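Local coordinates for tail fiber protein (Acinetobacter phage AM24, PDB 5W5P) that probably recognises, and may cleave, capsular polysaccharide of the Acinetobacter baumannii host, serving as the trimeric tailspike of the phage, at residues A[263-274]-A[286-297]; A[561-569]-A[581-589]. One frame throughout, in Å; residues are numbered along the deposited sequence.

Contact 1. Residues A[263-274]-A[286-297]; sequences EENHLALCNRII and RNFCESCYGGVY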
loop_
_atom_site.group_PDB
_atom_site.type_symbol
_atom_site.label_atom_id
_atom_site.label_comp_id
_atom_site.label_asym_id
_atom_site.label_seq_id
_atom_site.Cartn_x
_atom_site.Cartn_y
_atom_site.Cartn_z
ATOM N N GLU A 263 4.166 10.489 -7.875
ATOM C CA GLU A 263 2.857 10.075 -7.393
ATOM C C GLU A 263 1.787 11.067 -7.832
ATOM O O GLU A 263 2.004 12.278 -7.793
ATOM C CB GLU A 263 2.862 9.949 -5.860
ATOM C CG GLU A 263 1.663 9.218 -5.276
ATOM C CD GLU A 263 1.755 9.041 -3.766
ATOM O OE1 GLU A 263 0.951 8.267 -3.206
ATOM O OE2 GLU A 263 2.625 9.683 -3.140
ATOM N N GLU A 264 0.634 10.538 -8.253
ATOM C CA GLU A 264 -0.561 11.337 -8.556
ATOM C C GLU A 264 -0.315 12.346 -9.681
ATOM O O GLU A 264 -0.676 13.523 -9.586
ATOM C CB GLU A 264 -1.087 12.031 -7.297
ATOM C CG GLU A 264 -2.011 11.150 -6.452
ATOM C CD GLU A 264 -1.636 11.135 -4.976
ATOM O OE1 GLU A 264 -1.261 12.207 -4.445
ATOM O OE2 GLU A 264 -1.713 10.049 -4.351
ATOM N N ASN A 265 0.279 11.870 -10.772
ATOM C CA ASN A 265 0.528 12.677 -11.959
ATOM C C ASN A 265 -0.304 12.162 -13.125
ATOM O O ASN A 265 -0.927 11.100 -13.057
ATOM C CB ASN A 265 2.012 12.673 -12.346
ATOM C CG ASN A 265 2.887 13.334 -11.308
ATOM O OD1 ASN A 265 2.810 14.548 -11.092
ATOM N ND2 ASN A 265 3.732 12.541 -10.657
ATOM N N HIS A 266 -0.293 12.930 -14.210
ATOM C CA HIS A 266 -0.965 12.573 -15.456
ATOM C C HIS A 266 0.109 12.477 -16.542
ATOM O O HIS A 266 0.529 13.489 -17.107
ATOM C CB HIS A 266 -2.042 13.603 -15.810
ATOM C CG HIS A 266 -3.039 13.844 -14.716
ATOM N ND1 HIS A 266 -4.317 13.328 -14.747
ATOM C CD2 HIS A 266 -2.949 14.556 -13.568
ATOM C CE1 HIS A 266 -4.970 13.706 -13.663
ATOM N NE2 HIS A 266 -4.162 14.452 -12.930
ATOM N N LEU A 267 0.560 11.256 -16.827
ATOM C CA LEU A 267 1.608 11.013 -17.811
ATOM C C LEU A 267 0.993 10.533 -19.116
ATOM O O LEU A 267 0.133 9.648 -19.124
ATOM C CB LEU A 267 2.616 9.973 -17.314
ATOM C CG LEU A 267 3.113 10.079 -15.871
ATOM C CD1 LEU A 267 4.187 9.049 -15.605
ATOM C CD2 LEU A 267 3.639 11.475 -15.585
ATOM N N ALA A 268 1.442 11.113 -20.222
ATOM C CA ALA A 268 0.938 10.715 -21.528
ATOM C C ALA A 268 2.050 10.847 -22.556
ATOM O O ALA A 268 2.711 11.890 -22.628
ATOM C CB ALA A 268 -0.272 11.561 -21.933
ATOM N N LEU A 269 2.254 9.781 -23.332
ATOM C CA LEU A 269 3.177 9.782 -24.466
ATOM C C LEU A 269 4.609 10.092 -24.042
ATOM O O LEU A 269 5.397 10.619 -24.828
ATOM C CB LEU A 269 2.714 10.757 -25.548
ATOM C CG LEU A 269 1.338 10.421 -26.127
ATOM C CD1 LEU A 269 0.766 11.590 -26.921
ATOM C CD2 LEU A 269 1.445 9.178 -26.986
ATOM N N CYS A 270 4.958 9.766 -22.801
ATOM C CA CYS A 270 6.318 9.943 -22.313
ATOM C C CYS A 270 7.166 8.733 -22.689
ATOM O O CYS A 270 6.683 7.598 -22.685
ATOM C CB CYS A 270 6.327 10.147 -20.796
ATOM S SG CYS A 270 5.307 11.534 -20.216
ATOM N N ASN A 271 8.433 8.983 -23.031
ATOM C CA ASN A 271 9.318 7.892 -23.433
ATOM C C ASN A 271 9.755 7.063 -22.233
ATOM O O ASN A 271 9.860 5.836 -22.327
ATOM C CB ASN A 271 10.544 8.439 -24.167
ATOM C CG ASN A 271 10.211 8.985 -25.537
ATOM O OD1 ASN A 271 9.312 8.488 -26.217
ATOM N ND2 ASN A 271 10.936 10.019 -25.952
ATOM N N ARG A 272 10.044 7.722 -21.111
ATOM C CA ARG A 272 10.415 7.053 -19.872
ATOM C C ARG A 272 9.884 7.865 -18.704
ATOM O O ARG A 272 9.753 9.090 -18.789
ATOM C CB ARG A 272 11.937 6.892 -19.715
ATOM C CG ARG A 272 12.626 6.120 -20.821
ATOM C CD ARG A 272 12.558 4.626 -20.591
ATOM N NE ARG A 272 13.426 3.908 -21.524
ATOM C CZ ARG A 272 13.024 3.429 -22.696
ATOM N NH1 ARG A 272 13.883 2.795 -23.482
ATOM N NH2 ARG A 272 11.761 3.582 -23.081
ATOM N N ILE A 273 9.571 7.172 -17.612
ATOM C CA ILE A 273 9.318 7.861 -16.353
ATOM C C ILE A 273 10.634 8.157 -15.648
ATOM O O ILE A 273 10.929 9.307 -15.300
ATOM C CB ILE A 273 8.374 7.033 -15.463
ATOM C CG1 ILE A 273 7.051 6.763 -16.181
ATOM C CG2 ILE A 273 8.121 7.751 -14.155
ATOM C CD1 ILE A 273 6.099 5.878 -15.385
ATOM N N ILE A 274 11.447 7.125 -15.441
ATOM C CA ILE A 274 12.786 7.253 -14.883
ATOM C C ILE A 274 13.757 6.588 -15.848
ATOM O O ILE A 274 13.514 5.467 -16.306
ATOM C CB ILE A 274 12.892 6.619 -13.482
ATOM C CG1 ILE A 274 11.959 7.333 -12.501
ATOM C CG2 ILE A 274 14.330 6.655 -12.985
ATOM C CD1 ILE A 274 12.080 6.829 -11.075
ATOM N N ARG A 286 0.308 5.430 -8.247
ATOM C CA ARG A 286 -0.960 6.142 -8.420
ATOM C C ARG A 286 -0.848 7.256 -9.467
ATOM O O ARG A 286 -1.311 8.380 -9.267
ATOM C CB ARG A 286 -1.467 6.688 -7.078
ATOM C CG ARG A 286 -1.870 5.605 -6.075
ATOM C CD ARG A 286 -1.895 6.125 -4.638
ATOM N NE ARG A 286 -0.572 6.113 -4.012
ATOM C CZ ARG A 286 -0.053 5.072 -3.362
ATOM N NH1 ARG A 286 -0.742 3.947 -3.245
ATOM N NH2 ARG A 286 1.157 5.152 -2.826
ATOM N N ASN A 287 -0.246 6.930 -10.605
ATOM C CA ASN A 287 -0.157 7.847 -11.732
ATOM C C ASN A 287 -1.032 7.353 -12.877
ATOM O O ASN A 287 -1.075 6.155 -13.162
ATOM C CB ASN A 287 1.285 7.998 -12.231
ATOM C CG ASN A 287 2.246 8.423 -11.145
ATOM O OD1 ASN A 287 2.879 7.586 -10.492
ATOM N ND2 ASN A 287 2.389 9.727 -10.966
ATOM N N PHE A 288 -1.717 8.282 -13.540
ATOM C CA PHE A 288 -2.513 7.981 -14.729
ATOM C C PHE A 288 -1.597 8.066 -15.950
ATOM O O PHE A 288 -1.331 9.155 -16.463
ATOM C CB PHE A 288 -3.680 8.956 -14.853
ATOM C CG PHE A 288 -4.675 8.876 -13.724
ATOM C CD1 PHE A 288 -5.023 7.648 -13.176
ATOM C CD2 PHE A 288 -5.267 10.027 -13.215
ATOM C CE1 PHE A 288 -5.943 7.567 -12.144
ATOM C CE2 PHE A 288 -6.190 9.954 -12.181
ATOM C CZ PHE A 288 -6.529 8.719 -11.647
ATOM N N CYS A 289 -1.112 6.924 -16.434
ATOM C CA CYS A 289 -0.182 6.895 -17.562
ATOM C C CYS A 289 -0.882 6.353 -18.801
ATOM O O CYS A 289 -1.309 5.194 -18.820
ATOM C CB CYS A 289 1.053 6.055 -17.247
ATOM S SG CYS A 289 1.719 6.289 -15.596
ATOM N N GLU A 290 -0.966 7.183 -19.839
ATOM C CA GLU A 290 -1.697 6.864 -21.059
ATOM C C GLU A 290 -0.739 6.911 -22.241
ATOM O O GLU A 290 -0.170 7.964 -22.541
ATOM C CB GLU A 290 -2.860 7.837 -21.267
ATOM C CG GLU A 290 -3.784 7.971 -20.063
ATOM C CD GLU A 290 -4.902 6.935 -20.061
ATOM O OE1 GLU A 290 -4.790 5.925 -20.794
ATOM O OE2 GLU A 290 -5.898 7.134 -19.332
ATOM N N SER A 291 -0.563 5.768 -22.904
ATOM C CA SER A 291 0.234 5.677 -24.126
ATOM C C SER A 291 1.679 6.113 -23.889
ATOM O O SER A 291 2.282 6.797 -24.716
ATOM C CB SER A 291 -0.399 6.495 -25.253
ATOM O OG SER A 291 -1.731 6.080 -25.495
ATOM N N CYS A 292 2.242 5.720 -22.750
ATOM C CA CYS A 292 3.650 5.959 -22.463
ATOM C C CYS A 292 4.493 4.814 -23.014
ATOM O O CYS A 292 4.141 3.644 -22.872
ATOM C CB CYS A 292 3.879 6.101 -20.961
ATOM S SG CYS A 292 3.244 7.635 -20.269
ATOM N N TYR A 293 5.614 5.156 -23.636
ATOM C CA TYR A 293 6.441 4.161 -24.306
ATOM C C TYR A 293 7.411 3.455 -23.365
ATOM O O TYR A 293 8.086 2.509 -23.791
ATOM C CB TYR A 293 7.192 4.827 -25.465
ATOM C CG TYR A 293 6.245 5.506 -26.420
ATOM C CD1 TYR A 293 5.414 4.756 -27.245
ATOM C CD2 TYR A 293 6.153 6.893 -26.475
ATOM C CE1 TYR A 293 4.526 5.364 -28.116
ATOM C CE2 TYR A 293 5.267 7.518 -27.344
ATOM C CZ TYR A 293 4.453 6.749 -28.163
ATOM O OH TYR A 293 3.568 7.356 -29.032
ATOM N N GLY A 294 7.485 3.873 -22.103
ATOM C CA GLY A 294 8.370 3.242 -21.144
ATOM C C GLY A 294 8.189 3.807 -19.751
ATOM O O GLY A 294 7.876 4.992 -19.592
ATOM N N GLY A 295 8.376 2.970 -18.734
ATOM C CA GLY A 295 8.218 3.414 -17.361
ATOM C C GLY A 295 9.522 3.561 -16.607
ATOM O O GLY A 295 10.373 4.373 -16.979
ATOM N N VAL A 296 9.694 2.774 -15.548
ATOM C CA VAL A 296 10.861 2.873 -14.677
ATOM C C VAL A 296 11.960 1.981 -15.240
ATOM O O VAL A 296 11.887 0.756 -15.139
ATOM C CB VAL A 296 10.523 2.477 -13.235
ATOM C CG1 VAL A 296 11.705 2.762 -12.324
ATOM C CG2 VAL A 296 9.283 3.213 -12.765
ATOM N N TYR A 297 12.981 2.593 -15.826
ATOM C CA TYR A 297 14.143 1.872 -16.334
ATOM C C TYR A 297 15.300 2.103 -15.367
ATOM O O TYR A 297 15.823 3.220 -15.267
ATOM C CB TYR A 297 14.506 2.336 -17.741
ATOM C CG TYR A 297 13.742 1.661 -18.861
ATOM C CD1 TYR A 297 12.349 1.653 -18.881
ATOM C CD2 TYR A 297 14.415 1.048 -19.913
ATOM C CE1 TYR A 297 11.648 1.048 -19.919
ATOM C CE2 TYR A 297 13.727 0.443 -20.951
ATOM C CZ TYR A 297 12.346 0.446 -20.948
ATOM O OH TYR A 297 11.667 -0.155 -21.986
HETATM O O HOH W 1 -2.990 10.687 -10.948
#

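Contact 2. Residues A[561-569]-A[581-589]; sequences FKHFTSPVL and KLSGYVAAS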
loop_
_atom_site.group_PDB
_atom_site.type_symbol
_atom_site.label_atom_id
_atom_site.label_comp_id
_atom_site.label_asym_id
_atom_site.label_seq_id
_atom_site.Cartn_x
_atom_site.Cartn_y
_atom_site.Cartn_z
ATOM N N PHE A 561 13.429 -45.352 27.991
ATOM C CA PHE A 561 12.927 -46.714 28.102
ATOM C C PHE A 561 11.982 -47.041 26.953
ATOM O O PHE A 561 11.182 -46.201 26.531
ATOM C CB PHE A 561 12.204 -46.901 29.438
ATOM C CG PHE A 561 11.759 -48.316 29.707
ATOM C CD1 PHE A 561 12.680 -49.295 30.051
ATOM C CD2 PHE A 561 10.416 -48.662 29.640
ATOM C CE1 PHE A 561 12.272 -50.586 30.311
ATOM C CE2 PHE A 561 10.004 -49.960 29.901
ATOM C CZ PHE A 561 10.933 -50.921 30.235
ATOM N N LYS A 562 12.072 -48.271 26.456
ATOM C CA LYS A 562 11.167 -48.770 25.420
ATOM C C LYS A 562 9.846 -49.154 26.082
ATOM O O LYS A 562 9.744 -50.195 26.737
ATOM C CB LYS A 562 11.797 -49.956 24.695
ATOM C CG LYS A 562 10.896 -50.625 23.673
ATOM C CD LYS A 562 11.539 -51.882 23.102
ATOM C CE LYS A 562 10.633 -52.526 22.067
ATOM N NZ LYS A 562 11.239 -53.719 21.418
ATOM N N HIS A 563 8.822 -48.311 25.913
ATOM C CA HIS A 563 7.557 -48.519 26.613
ATOM C C HIS A 563 6.629 -49.476 25.876
ATOM O O HIS A 563 5.824 -50.165 26.518
ATOM C CB HIS A 563 6.844 -47.180 26.823
ATOM C CG HIS A 563 7.417 -46.351 27.930
ATOM N ND1 HIS A 563 8.665 -45.772 27.856
ATOM C CD2 HIS A 563 6.913 -46.005 29.140
ATOM C CE1 HIS A 563 8.906 -45.105 28.971
ATOM N NE2 HIS A 563 7.860 -45.231 29.767
ATOM N N PHE A 564 6.710 -49.529 24.549
ATOM C CA PHE A 564 5.809 -50.336 23.740
ATOM C C PHE A 564 6.542 -51.544 23.169
ATOM O O PHE A 564 7.689 -51.433 22.726
ATOM C CB PHE A 564 5.203 -49.501 22.605
ATOM C CG PHE A 564 4.218 -48.460 23.071
ATOM C CD1 PHE A 564 2.895 -48.801 23.308
ATOM C CD2 PHE A 564 4.612 -47.142 23.261
ATOM C CE1 PHE A 564 1.983 -47.857 23.730
ATOM C CE2 PHE A 564 3.700 -46.184 23.679
ATOM C CZ PHE A 564 2.383 -46.546 23.917
ATOM N N THR A 565 5.881 -52.700 23.190
ATOM C CA THR A 565 6.419 -53.935 22.619
ATOM C C THR A 565 5.457 -54.398 21.528
ATOM O O THR A 565 4.386 -54.937 21.823
ATOM C CB THR A 565 6.619 -55.004 23.693
ATOM O OG1 THR A 565 7.640 -54.578 24.604
ATOM C CG2 THR A 565 7.028 -56.329 23.068
ATOM N N SER A 566 5.846 -54.169 20.269
ATOM C CA SER A 566 5.067 -54.471 19.071
ATOM C C SER A 566 3.621 -54.010 19.223
ATOM O O SER A 566 2.710 -54.839 19.339
ATOM C CB SER A 566 5.129 -55.967 18.757
ATOM O OG SER A 566 4.447 -56.713 19.742
ATOM N N PRO A 567 3.367 -52.704 19.214
ATOM C CA PRO A 567 2.016 -52.217 19.508
ATOM C C PRO A 567 1.043 -52.441 18.362
ATOM O O PRO A 567 1.410 -52.443 17.183
ATOM C CB PRO A 567 2.233 -50.722 19.759
ATOM C CG PRO A 567 3.430 -50.388 18.942
ATOM C CD PRO A 567 4.316 -51.605 18.970
ATOM N N VAL A 568 -0.222 -52.617 18.731
ATOM C CA VAL A 568 -1.327 -52.754 17.791
ATOM C C VAL A 568 -2.321 -51.638 18.088
ATOM O O VAL A 568 -2.605 -51.350 19.256
ATOM C CB VAL A 568 -1.985 -54.147 17.894
ATOM C CG1 VAL A 568 -3.442 -54.104 17.461
ATOM C CG2 VAL A 568 -1.212 -55.149 17.059
ATOM N N LEU A 569 -2.821 -50.995 17.035
ATOM C CA LEU A 569 -3.727 -49.862 17.178
ATOM C C LEU A 569 -5.174 -50.337 17.248
ATOM O O LEU A 569 -5.616 -51.137 16.417
ATOM C CB LEU A 569 -3.555 -48.883 16.015
ATOM C CG LEU A 569 -4.713 -47.906 15.784
ATOM C CD1 LEU A 569 -4.794 -46.878 16.906
ATOM C CD2 LEU A 569 -4.588 -47.220 14.429
ATOM N N LYS A 581 -5.767 -46.080 20.582
ATOM C CA LYS A 581 -5.055 -46.794 21.632
ATOM C C LYS A 581 -4.004 -47.719 21.035
ATOM O O LYS A 581 -4.184 -48.273 19.946
ATOM C CB LYS A 581 -6.010 -47.619 22.502
ATOM C CG LYS A 581 -7.345 -46.962 22.798
ATOM C CD LYS A 581 -8.271 -47.947 23.481
ATOM C CE LYS A 581 -9.568 -47.296 23.897
ATOM N NZ LYS A 581 -10.374 -48.237 24.723
ATOM N N LEU A 582 -2.908 -47.892 21.773
ATOM C CA LEU A 582 -1.835 -48.801 21.400
ATOM C C LEU A 582 -1.639 -49.850 22.488
ATOM O O LEU A 582 -1.793 -49.568 23.681
ATOM C CB LEU A 582 -0.522 -48.047 21.159
ATOM C CG LEU A 582 -0.523 -47.083 19.973
ATOM C CD1 LEU A 582 0.759 -46.263 19.938
ATOM C CD2 LEU A 582 -0.721 -47.839 18.665
ATOM N N SER A 583 -1.289 -51.062 22.066
ATOM C CA SER A 583 -1.105 -52.187 22.968
ATOM C C SER A 583 0.381 -52.400 23.267
ATOM O O SER A 583 1.255 -51.672 22.785
ATOM C CB SER A 583 -1.733 -53.451 22.377
ATOM O OG SER A 583 -1.202 -53.731 21.092
ATOM N N GLY A 584 0.658 -53.415 24.082
ATOM C CA GLY A 584 2.023 -53.754 24.440
ATOM C C GLY A 584 2.727 -52.730 25.303
ATOM O O GLY A 584 3.955 -52.610 25.233
ATOM N N TYR A 585 1.988 -51.994 26.126
ATOM C CA TYR A 585 2.567 -50.921 26.922
ATOM C C TYR A 585 3.011 -51.438 28.284
ATOM O O TYR A 585 2.232 -52.075 29.001
ATOM C CB TYR A 585 1.568 -49.777 27.103
ATOM C CG TYR A 585 2.101 -48.655 27.963
ATOM C CD1 TYR A 585 2.807 -47.598 27.395
ATOM C CD2 TYR A 585 1.915 -48.658 29.342
ATOM C CE1 TYR A 585 3.300 -46.570 28.172
ATOM C CE2 TYR A 585 2.410 -47.639 30.126
ATOM C CZ TYR A 585 3.100 -46.597 29.535
ATOM O OH TYR A 585 3.595 -45.578 30.310
ATOM N N VAL A 586 4.259 -51.143 28.638
ATOM C CA VAL A 586 4.795 -51.399 29.972
ATOM C C VAL A 586 5.527 -50.138 30.413
ATOM O O VAL A 586 6.442 -49.674 29.721
ATOM C CB VAL A 586 5.737 -52.617 30.003
ATOM C CG1 VAL A 586 6.417 -52.726 31.360
ATOM C CG2 VAL A 586 4.975 -53.891 29.678
ATOM N N ALA A 587 5.122 -49.583 31.553
ATOM C CA ALA A 587 5.688 -48.326 32.017
ATOM C C ALA A 587 7.113 -48.515 32.527
ATOM O O ALA A 587 7.466 -49.556 33.090
ATOM C CB ALA A 587 4.824 -47.726 33.125
ATOM N N ALA A 588 7.933 -47.488 32.318
ATOM C CA ALA A 588 9.264 -47.448 32.906
ATOM C C ALA A 588 9.165 -47.274 34.417
ATOM O O ALA A 588 8.204 -46.695 34.933
ATOM C CB ALA A 588 10.082 -46.308 32.299
ATOM N N SER A 589 10.167 -47.775 35.129
ATOM C CA SER A 589 10.184 -47.709 36.588
ATOM C C SER A 589 11.579 -48.084 37.075
ATOM O O SER A 589 12.473 -48.405 36.284
ATOM C CB SER A 589 9.119 -48.624 37.199
ATOM O OG SER A 589 9.202 -49.936 36.668
HETATM O O HOH W 2 6.282 -53.217 26.554
#

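Contact 1. Residues A[263-274]-A[286-297]
Leu267 packs against Cys289 in the tight interior of this contact, its CD1 lying 3.7 Å from Cys289 SG. Leu267 CB and Cys270 CB both touch Cys292 SG. Ile273 CG1 sits 3.7 Å from Gly295 CA. Trp316, from the next strand, covers Ile273, Cys289 and Cys292. Strands 266-268 and 288-290 run parallel, with their axes 12° apart. Glu290 N donates to Leu267 O at 2.8 Å. Hydrogen bonding carries on round the corner at Ile273, through Ile273 N to Gly295 O and then Tyr297 N to Ile274 O. The two segments are matching parts of successive coils of a parallel beta-helix, the fold of many phage tailspikes.

On the face with Ala268 and Glu290, the edge of the Phe288 ring meets the face of His266 in an offset edge-to-face pair, centroids 5.6 Å apart. His266 NE2 is hydrogen-bonded to Glu203 of the second subunit. In a salt bridge, Arg286 NE donates to Glu263 OE1 at 2.8 Å, with a weaker bond from NH2. Arg286 also lies close to its copies in both other subunits, so Glu263 may offset that charge.

The Arg272 chain bends at chi2 (-84°), and its guanidinium stacks flat on the buried Tyr297 ring, centres 3.7 Å apart. Tyr297 OH is hydrogen-bonded to Asp345. The looser, partly exposed side holds Leu269, Asn271 and Tyr293. There Leu269 CD2 touches Tyr293 OH at 3.5 Å.

Contact 2. Residues A[561-569]-A[581-589]
Phe564 and Tyr585 form a single backbone bridge, and Leu569 and Leu582 form a separate antiparallel, non-hydrogen-bonded pair. The register shifts by two residues between them. Around the first bridge, Val586 N donates to His563 O at 2.8 Å in a nearly straight bond (170°). Thr565 N donates to Gly584 O. A water also donates to Gly584 O and lies 2.7 Å from Thr565 OG1. Thr565 and Val586 are exposed.

The second bridge is approached through a serine. Val568 N donates to Ser583 OG at 2.8 Å, so a side-chain hydroxyl, not a main-chain carbonyl, accepts this amide. Ser583 OG stands between its backbone N and carbonyl carbon (chi1 56°), which brings the hydroxyl to that amide. Ser583 N returns a weak bond to Val568 O.

Leu582 CD1 lies over one face of the Phe564 ring, offset toward its rim. The edge of Tyr585 meets the other, with CD1 3.7 Å from Phe564 CZ and the ring planes at 66°. Ser583 O lies at the Phe564 ring edge, 3.3 Å from CD1. His563 completes the aromatic cluster. Its ring lies oblique to Tyr585, and its CD2 is 3.5 Å from Tyr585 OH. Phe561 CD2 rests on Ala588 CB at 3.6 Å. Met502, from strand 492-503, touches both His563 and Phe564.

His563 ND1 donates to Phe561 O, and NE2 is hydrogen-bonded to Thr596. These two bonds probably restrict the turn of the His563 ring. Main-chain bonds, one serine hydroxyl and buried aromatic packing thus fasten the loop 561-568 to the chain leaving strand 577-582.

Contact 1 comes first along the chain and closes before contact 2 opens. Their centres are 72 Å apart and their nearest atoms about 54 Å, so they do not touch. They share no strand or sheet. Contact 1 lies in the central parallel beta-helix, 16 Å from the centre of the chain, and other subunits pack against it. Contact 2 lies 58 Å from that centre, in the C-terminal domain of antiparallel sheets, where no other chain reaches its segments. The two therefore belong to separate parts of an elongated spike: a repetitive, trimer-forming shaft and a distal domain built by a different plan.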